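Inositol 2-dehydrogenase (Sinorhizobium meliloti, PDB 4HKT) catalyses the NAD+-dependent oxidation of myo-inositol to scyllo-inosose, the first step in the breakdown of myo-inositol to acetyl-CoA. Local coordinates at residues 142-147 against 240-245; 182-187 against 222-227. All blocks are in the same frame, centred on the assembly; numbering follows the deposited sequence.

Contact 1 of 2, residues 142-147 against 240-245. With EDO (1,2-ethanediol), chain C.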
ATOM      1  N   GLY B 142      -5.710 -22.446  -4.833  1.00 22.41           N
ATOM      2  CA  GLY B 142      -6.459 -23.498  -5.509  1.00 22.19           C
ATOM      3  C   GLY B 142      -5.898 -23.746  -6.905  1.00 23.27           C
ATOM      4  O   GLY B 142      -4.706 -23.600  -7.103  1.00 22.61           O
ATOM      5  N   GLU B 143      -6.759 -24.093  -7.861  1.00 23.00           N
ATOM      6  CA  GLU B 143      -6.307 -24.374  -9.224  1.00 26.19           C
ATOM      7  C   GLU B 143      -6.014 -23.047  -9.938  1.00 23.08           C
ATOM      8  O   GLU B 143      -6.795 -22.110  -9.847  1.00 22.55           O
ATOM      9  CB  GLU B 143      -7.351 -25.163 -10.028  1.00 29.61           C
ATOM     10  CG  GLU B 143      -7.227 -26.681  -9.988  1.00 40.31           C
ATOM     11  CD  GLU B 143      -5.938 -27.182 -10.617  1.00 41.19           C
ATOM     12  OE1 GLU B 143      -5.742 -27.050 -11.871  1.00 40.78           O
ATOM     13  OE2 GLU B 143      -5.108 -27.680  -9.828  1.00 46.92           O
ATOM     14  N   VAL B 144      -4.906 -22.981 -10.653  1.00 20.15           N
ATOM     15  CA  VAL B 144      -4.564 -21.768 -11.424  1.00 18.56           C
ATOM     16  C   VAL B 144      -5.632 -21.586 -12.491  1.00 17.83           C
ATOM     17  O   VAL B 144      -6.062 -22.559 -13.084  1.00 18.40           O
ATOM     18  CB  VAL B 144      -3.180 -21.898 -12.060  1.00 18.81           C
ATOM     19  CG1 VAL B 144      -2.918 -20.797 -13.090  1.00 17.37           C
ATOM     20  CG2 VAL B 144      -2.133 -21.847 -10.982  1.00 19.31           C
ATOM     21  N   GLU B 145      -6.110 -20.358 -12.676  1.00 16.73           N
ATOM     22  CA  GLU B 145      -7.056 -20.050 -13.755  1.00 15.98           C
ATOM     23  C   GLU B 145      -6.507 -18.979 -14.777  1.00 16.57           C
ATOM     24  O   GLU B 145      -6.490 -19.202 -15.980  1.00 16.11           O
ATOM     25  CB  GLU B 145      -8.371 -19.582 -13.127  1.00 16.71           C
ATOM     26  CG  GLU B 145      -9.099 -20.747 -12.448  1.00 17.60           C
ATOM     27  CD  GLU B 145     -10.343 -20.394 -11.648  1.00 18.77           C
ATOM     28  OE1 GLU B 145     -10.799 -19.201 -11.534  1.00 15.54           O
ATOM     29  OE2 GLU B 145     -10.851 -21.399 -11.066  1.00 18.81           O
HETATM   30  N   MSE B 146      -6.084 -17.814 -14.285  1.00 16.43           N
HETATM   31  CA  MSE B 146      -5.764 -16.688 -15.186  1.00 17.17           C
HETATM   32  C   MSE B 146      -4.543 -15.977 -14.646  1.00 16.73           C
HETATM   33  O   MSE B 146      -4.501 -15.627 -13.481  1.00 19.47           O
HETATM   34  CB  MSE B 146      -6.955 -15.732 -15.255  1.00 17.34           C
HETATM   35  CG  MSE B 146      -8.206 -16.484 -15.723  1.00 20.60           C
HETATM   36 SE   MSE B 146      -9.716 -15.283 -15.980  1.00 23.51          SE
HETATM   37  CE  MSE B 146      -8.997 -14.562 -17.657  1.00 21.18           C
ATOM     38  N   VAL B 147      -3.540 -15.798 -15.487  1.00 16.29           N
ATOM     39  CA  VAL B 147      -2.259 -15.191 -15.128  1.00 15.57           C
ATOM     40  C   VAL B 147      -2.175 -13.867 -15.851  1.00 15.84           C
ATOM     41  O   VAL B 147      -2.588 -13.771 -17.012  1.00 15.94           O
ATOM     42  CB  VAL B 147      -1.091 -16.085 -15.606  1.00 15.62           C
ATOM     43  CG1 VAL B 147       0.261 -15.383 -15.470  1.00 16.60           C
ATOM     44  CG2 VAL B 147      -1.117 -17.391 -14.847  1.00 15.83           C
ATOM     45  N   ILE B 240       3.666  -9.753 -11.669  1.00 17.09           N
ATOM     46  CA  ILE B 240       2.981 -10.983 -12.007  1.00 16.89           C
ATOM     47  C   ILE B 240       1.798 -11.118 -11.052  1.00 17.18           C
ATOM     48  O   ILE B 240       1.825 -10.667  -9.885  1.00 14.90           O
ATOM     49  CB  ILE B 240       3.870 -12.228 -11.931  1.00 16.70           C
ATOM     50  CG1 ILE B 240       4.421 -12.420 -10.491  1.00 16.68           C
ATOM     51  CG2 ILE B 240       5.016 -12.138 -12.929  1.00 16.70           C
ATOM     52  CD1 ILE B 240       5.069 -13.775 -10.275  1.00 15.96           C
ATOM     53  N   GLU B 241       0.772 -11.745 -11.573  1.00 17.56           N
ATOM     54  CA  GLU B 241      -0.456 -11.981 -10.831  1.00 18.73           C
ATOM     55  C   GLU B 241      -1.074 -13.274 -11.294  1.00 17.65           C
ATOM     56  O   GLU B 241      -1.083 -13.571 -12.516  1.00 19.66           O
ATOM     57  CB  GLU B 241      -1.414 -10.808 -11.022  1.00 21.92           C
ATOM     58  CG  GLU B 241      -2.699 -11.029 -10.223  1.00 26.28           C
ATOM     59  CD  GLU B 241      -3.789  -9.995 -10.458  1.00 32.14           C
ATOM     60  OE1 GLU B 241      -3.631  -9.097 -11.299  1.00 33.20           O
ATOM     61  OE2 GLU B 241      -4.822 -10.102  -9.752  1.00 38.96           O
ATOM     62  N   VAL B 242      -1.607 -14.058 -10.346  1.00 15.63           N
ATOM     63  CA  VAL B 242      -2.208 -15.330 -10.659  1.00 15.69           C
ATOM     64  C   VAL B 242      -3.543 -15.478  -9.904  1.00 16.81           C
ATOM     65  O   VAL B 242      -3.582 -15.464  -8.651  1.00 16.09           O
ATOM     66  CB  VAL B 242      -1.291 -16.507 -10.307  1.00 15.51           C
ATOM     67  CG1 VAL B 242      -1.944 -17.804 -10.756  1.00 15.69           C
ATOM     68  CG2 VAL B 242       0.076 -16.345 -10.942  1.00 16.15           C
ATOM     69  N   HIS B 243      -4.613 -15.550 -10.676  1.00 16.05           N
ATOM     70  CA  HIS B 243      -5.947 -15.738 -10.140  1.00 16.51           C
ATOM     71  C   HIS B 243      -6.222 -17.226 -10.219  1.00 17.05           C
ATOM     72  O   HIS B 243      -5.983 -17.828 -11.250  1.00 15.33           O
ATOM     73  CB  HIS B 243      -6.960 -14.955 -10.944  1.00 16.30           C
ATOM     74  CG  HIS B 243      -8.380 -15.164 -10.516  1.00 17.58           C
ATOM     75  ND1 HIS B 243      -8.853 -14.777  -9.282  1.00 17.65           N
ATOM     76  CD2 HIS B 243      -9.435 -15.705 -11.169  1.00 17.95           C
ATOM     77  CE1 HIS B 243     -10.127 -15.085  -9.186  1.00 18.21           C
ATOM     78  NE2 HIS B 243     -10.513 -15.628 -10.327  1.00 18.71           N
ATOM     79  N   GLY B 244      -6.682 -17.791  -9.103  1.00 16.43           N
ATOM     80  CA  GLY B 244      -7.011 -19.219  -8.978  1.00 17.51           C
ATOM     81  C   GLY B 244      -8.376 -19.426  -8.350  1.00 17.19           C
ATOM     82  O   GLY B 244      -9.073 -18.441  -8.015  1.00 17.63           O
ATOM     83  N   SER B 245      -8.778 -20.695  -8.195  1.00 17.26           N
ATOM     84  CA  SER B 245     -10.149 -21.025  -7.752  1.00 17.28           C
ATOM     85  C   SER B 245     -10.423 -20.548  -6.328  1.00 17.57           C
ATOM     86  O   SER B 245     -11.552 -20.160  -5.984  1.00 17.44           O
ATOM     87  CB  SER B 245     -10.432 -22.556  -7.896  1.00 18.22           C
ATOM     88  OG  SER B 245      -9.448 -23.330  -7.225  1.00 19.05           O
TER
HETATM   89  C1  EDO C 401      -3.346  -9.859  -4.557  1.00 30.09           C
HETATM   90  O1  EDO C 401      -3.137  -8.442  -4.649  1.00 29.49           O
HETATM   91  C2  EDO C 401      -3.705 -10.426  -5.933  1.00 33.45           C
HETATM   92  O2  EDO C 401      -5.015 -10.008  -6.346  1.00 39.56           O
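The carbonyl oxygen of His-243 is gripped by two successive amides of the opposite strand: Glu-145 N at 2.9 Å, in the carbonyl plane, and Met-146 N at 3.0 Å, tilted 21° from it. This is a classic beta bulge between antiparallel strands 144-152 and 237-244 of the C-terminal domain sheet. The extra residue shifts the register by one, after which the straight bond from His-243 N to Met-146 O (2.8 Å) resumes the ladder. Beyond the bulge, Val-147 and Val-242 lie side by side on the face covered by helices 127-137 and 168-184; Val-242 CG1 also reaches Val-144 CG1 at 3.9 Å. Branched, apolar valines suit both an extended backbone and this apolar, helix-covered face. Met-146, a selenomethionine in this crystal, and His-243 occupy the other face, toward the second subunit. There the histidine NE2 bonds Ser-229 of that subunit, and Glu-145 OE1 forms a salt bridge with Arg-231 of the second subunit; the Glu-145 carboxylate passes the imidazole with the two planes 73° apart. Where strand 144-152 begins and strand 237-244 ends, further bonds join the two segments. Having no side chain, Gly-244 lets Glu-143 O approach its CA to 3.0 Å, and Gly-142, with positive phi, leaves room for the serine hydroxyl. Ser-245 holds OG between its backbone N and carbonyl carbon (chi1 54°), where OG accepts a bond from Glu-143 N at 2.9 Å, while Ser-245 N returns one to Glu-143 O.

Contact 2 of 2, residues 182-187 against 222-227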
ATOM      1  N   PHE B 182       6.176 -21.061 -16.067  1.00 17.25           N
ATOM      2  CA  PHE B 182       6.514 -21.241 -14.643  1.00 18.78           C
ATOM      3  C   PHE B 182       5.267 -21.126 -13.726  1.00 19.69           C
ATOM      4  O   PHE B 182       5.159 -21.857 -12.734  1.00 20.69           O
ATOM      5  CB  PHE B 182       7.546 -20.195 -14.282  1.00 19.09           C
ATOM      6  CG  PHE B 182       8.133 -20.297 -12.897  1.00 22.39           C
ATOM      7  CD1 PHE B 182       8.849 -21.401 -12.504  1.00 24.76           C
ATOM      8  CD2 PHE B 182       8.054 -19.207 -12.025  1.00 23.58           C
ATOM      9  CE1 PHE B 182       9.412 -21.471 -11.230  1.00 26.03           C
ATOM     10  CE2 PHE B 182       8.635 -19.262 -10.753  1.00 25.98           C
ATOM     11  CZ  PHE B 182       9.317 -20.393 -10.372  1.00 26.94           C
ATOM     12  N   LEU B 183       4.375 -20.199 -14.040  1.00 19.28           N
ATOM     13  CA  LEU B 183       3.219 -19.888 -13.205  1.00 19.67           C
ATOM     14  C   LEU B 183       2.008 -20.728 -13.526  1.00 21.45           C
ATOM     15  O   LEU B 183       1.234 -21.088 -12.603  1.00 21.63           O
ATOM     16  CB  LEU B 183       2.828 -18.419 -13.337  1.00 19.62           C
ATOM     17  CG  LEU B 183       3.857 -17.387 -12.947  1.00 19.00           C
ATOM     18  CD1 LEU B 183       3.374 -15.983 -13.224  1.00 18.88           C
ATOM     19  CD2 LEU B 183       4.210 -17.537 -11.489  1.00 20.57           C
ATOM     20  N   LEU B 184       1.832 -21.054 -14.811  1.00 20.13           N
ATOM     21  CA  LEU B 184       0.656 -21.799 -15.223  1.00 20.70           C
ATOM     22  C   LEU B 184       0.680 -23.208 -14.738  1.00 23.69           C
ATOM     23  O   LEU B 184      -0.390 -23.787 -14.526  1.00 22.50           O
ATOM     24  CB  LEU B 184       0.487 -21.871 -16.728  1.00 18.54           C
ATOM     25  CG  LEU B 184      -0.038 -20.618 -17.400  1.00 18.33           C
ATOM     26  CD1 LEU B 184       0.318 -20.658 -18.869  1.00 17.21           C
ATOM     27  CD2 LEU B 184      -1.535 -20.454 -17.177  1.00 18.50           C
ATOM     28  N   GLY B 185       1.875 -23.774 -14.698  1.00 26.25           N
ATOM     29  CA  GLY B 185       2.049 -25.186 -14.365  1.00 33.53           C
ATOM     30  C   GLY B 185       1.759 -26.146 -15.513  1.00 34.81           C
ATOM     31  O   GLY B 185       1.959 -27.346 -15.376  1.00 37.31           O
ATOM     32  N   GLU B 186       1.300 -25.629 -16.644  1.00 32.13           N
ATOM     33  CA  GLU B 186       0.929 -26.467 -17.787  1.00 30.37           C
ATOM     34  C   GLU B 186       1.428 -25.780 -18.997  1.00 26.79           C
ATOM     35  O   GLU B 186       1.659 -24.581 -18.958  1.00 27.34           O
ATOM     36  CB  GLU B 186      -0.578 -26.577 -17.936  1.00 33.77           C
ATOM     37  CG  GLU B 186      -1.251 -27.270 -16.809  1.00 38.07           C
ATOM     38  CD  GLU B 186      -2.753 -27.308 -16.970  1.00 42.69           C
ATOM     39  OE1 GLU B 186      -3.321 -26.763 -17.978  1.00 38.90           O
ATOM     40  OE2 GLU B 186      -3.362 -27.893 -16.050  1.00 47.88           O
ATOM     41  N   GLU B 187       1.569 -26.518 -20.085  1.00 24.54           N
ATOM     42  CA  GLU B 187       2.063 -25.931 -21.310  1.00 23.30           C
ATOM     43  C   GLU B 187       0.986 -25.100 -22.006  1.00 21.28           C
ATOM     44  O   GLU B 187      -0.096 -25.616 -22.286  1.00 19.20           O
ATOM     45  CB  GLU B 187       2.520 -27.018 -22.289  1.00 25.97           C
ATOM     46  CG  GLU B 187       3.756 -27.793 -21.871  1.00 28.80           C
ATOM     47  CD  GLU B 187       4.983 -26.907 -21.730  1.00 30.62           C
ATOM     48  OE1 GLU B 187       5.027 -25.817 -22.369  1.00 29.29           O
ATOM     49  OE2 GLU B 187       5.886 -27.305 -20.970  1.00 30.78           O
ATOM     50  N   LYS B 222      -6.727 -22.657 -19.164  1.00 15.58           N
ATOM     51  CA  LYS B 222      -6.066 -21.635 -18.376  1.00 16.31           C
ATOM     52  C   LYS B 222      -5.432 -20.610 -19.324  1.00 14.80           C
ATOM     53  O   LYS B 222      -4.951 -20.993 -20.387  1.00 15.42           O
ATOM     54  CB  LYS B 222      -4.985 -22.203 -17.477  1.00 16.85           C
ATOM     55  CG  LYS B 222      -5.425 -23.249 -16.506  1.00 18.90           C
ATOM     56  CD  LYS B 222      -4.212 -23.901 -15.850  1.00 21.54           C
ATOM     57  CE  LYS B 222      -4.577 -24.703 -14.590  1.00 23.46           C
ATOM     58  NZ  LYS B 222      -5.194 -26.004 -14.870  1.00 25.61           N
ATOM     59  N   GLN B 223      -5.507 -19.335 -18.945  1.00 15.07           N
ATOM     60  CA  GLN B 223      -5.037 -18.231 -19.769  1.00 14.80           C
ATOM     61  C   GLN B 223      -4.010 -17.317 -19.096  1.00 16.42           C
ATOM     62  O   GLN B 223      -4.135 -16.971 -17.905  1.00 16.22           O
ATOM     63  CB  GLN B 223      -6.225 -17.411 -20.202  1.00 14.48           C
ATOM     64  CG  GLN B 223      -7.222 -18.158 -21.089  1.00 13.88           C
ATOM     65  CD  GLN B 223      -8.628 -17.631 -20.908  1.00 14.64           C
ATOM     66  OE1 GLN B 223      -8.897 -16.498 -21.232  1.00 15.51           O
ATOM     67  NE2 GLN B 223      -9.523 -18.448 -20.374  1.00 14.74           N
ATOM     68  N   ALA B 224      -3.028 -16.885 -19.892  1.00 14.58           N
ATOM     69  CA  ALA B 224      -2.012 -15.945 -19.445  1.00 14.84           C
ATOM     70  C   ALA B 224      -2.009 -14.786 -20.403  1.00 15.03           C
ATOM     71  O   ALA B 224      -1.920 -14.971 -21.575  1.00 14.64           O
ATOM     72  CB  ALA B 224      -0.632 -16.587 -19.409  1.00 14.85           C
ATOM     73  N   ILE B 225      -2.163 -13.595 -19.862  1.00 16.12           N
ATOM     74  CA  ILE B 225      -2.077 -12.401 -20.611  1.00 17.32           C
ATOM     75  C   ILE B 225      -0.742 -11.754 -20.290  1.00 17.24           C
ATOM     76  O   ILE B 225      -0.353 -11.633 -19.117  1.00 18.68           O
ATOM     77  CB  ILE B 225      -3.171 -11.433 -20.160  1.00 19.59           C
ATOM     78  CG1 ILE B 225      -4.547 -12.021 -20.348  1.00 21.03           C
ATOM     79  CG2 ILE B 225      -3.112 -10.155 -20.955  1.00 22.80           C
ATOM     80  CD1 ILE B 225      -5.658 -11.132 -19.797  1.00 20.41           C
ATOM     81  N   ILE B 226      -0.061 -11.291 -21.320  1.00 16.22           N
ATOM     82  CA  ILE B 226       1.230 -10.662 -21.140  1.00 15.64           C
ATOM     83  C   ILE B 226       1.151  -9.302 -21.827  1.00 15.90           C
ATOM     84  O   ILE B 226       0.705  -9.189 -22.977  1.00 16.70           O
ATOM     85  CB  ILE B 226       2.372 -11.445 -21.783  1.00 15.10           C
ATOM     86  CG1 ILE B 226       2.598 -12.770 -21.108  1.00 15.53           C
ATOM     87  CG2 ILE B 226       3.656 -10.605 -21.777  1.00 14.68           C
ATOM     88  CD1 ILE B 226       3.265 -13.744 -22.057  1.00 15.98           C
ATOM     89  N   SER B 227       1.605  -8.285 -21.120  1.00 15.15           N
ATOM     90  CA  SER B 227       1.722  -6.908 -21.645  1.00 16.67           C
ATOM     91  C   SER B 227       3.199  -6.460 -21.583  1.00 16.34           C
ATOM     92  O   SER B 227       3.822  -6.579 -20.535  1.00 17.17           O
ATOM     93  CB  SER B 227       0.907  -6.013 -20.719  1.00 17.12           C
ATOM     94  OG  SER B 227       0.889  -4.681 -21.105  1.00 19.28           O
TER
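Both Glu-186 and Lys-222 set CG anti to the carbonyl carbon, beside the backbone N; the glutamate then runs extended, whereas a bend at chi4 (77°) turns the lysine NZ toward the carboxylate. The two chains cross at about a right angle, and NZ meets Glu-186 OE2 at 2.9 Å in a hydrogen-bonded salt bridge, approaching from above the carboxylate plane, 54° out of it. The other oxygen, OE1, is held by the hydroxyls of Ser-220 and Thr-218, which would help fix the rotation of the carboxylate, and NZ has a second acidic partner in Glu-143. A lysine fits here by its reach: CD and CE run past the Glu-186 carboxylate, with Lys-222 CD 3.7 Å from Glu-186 OE1, and so bring NZ to OE2. Leu-184 CD2 rests on Lys-222 CB at 3.9 Å as the two side chains slide past each other in opposite directions. The second methyl of the leucine, CD1, lies 4.2 Å from Ala-224 CB, a small group that allows the helix end to sit close to the strand. Gln-223 points away from the helix and bonds Ser-213 of the second subunit. Gly-185, with positive phi, is where the chain leaves the helix and turns toward Glu-186. In the fold, the C-terminal end of helix 168-184 thus packs on one face of strand 223-229, which runs between strands 144-152 and 211-218.

Overall arrangement
Strand 144-152 joins the two contacts: it pairs with strand 237-244 in contact 1 and, along its other edge, with strand 223-229 of contact 2, where Val-147 N lies 2.8 Å from Gln-223 O. Both are largely buried, and their centres are about 9 Å apart. Contact 1 is strand-to-strand and built mainly from backbone bonds, whereas contact 2 lays a helix end on the sheet through side chains, apolar beneath the helix and charged at the less buried Glu-186. Lys-222 of contact 2 also packs on Val-144 of contact 1. Helix 168-184 covers valines of contact 1 as well, and the second subunit meets the opposite sheet face.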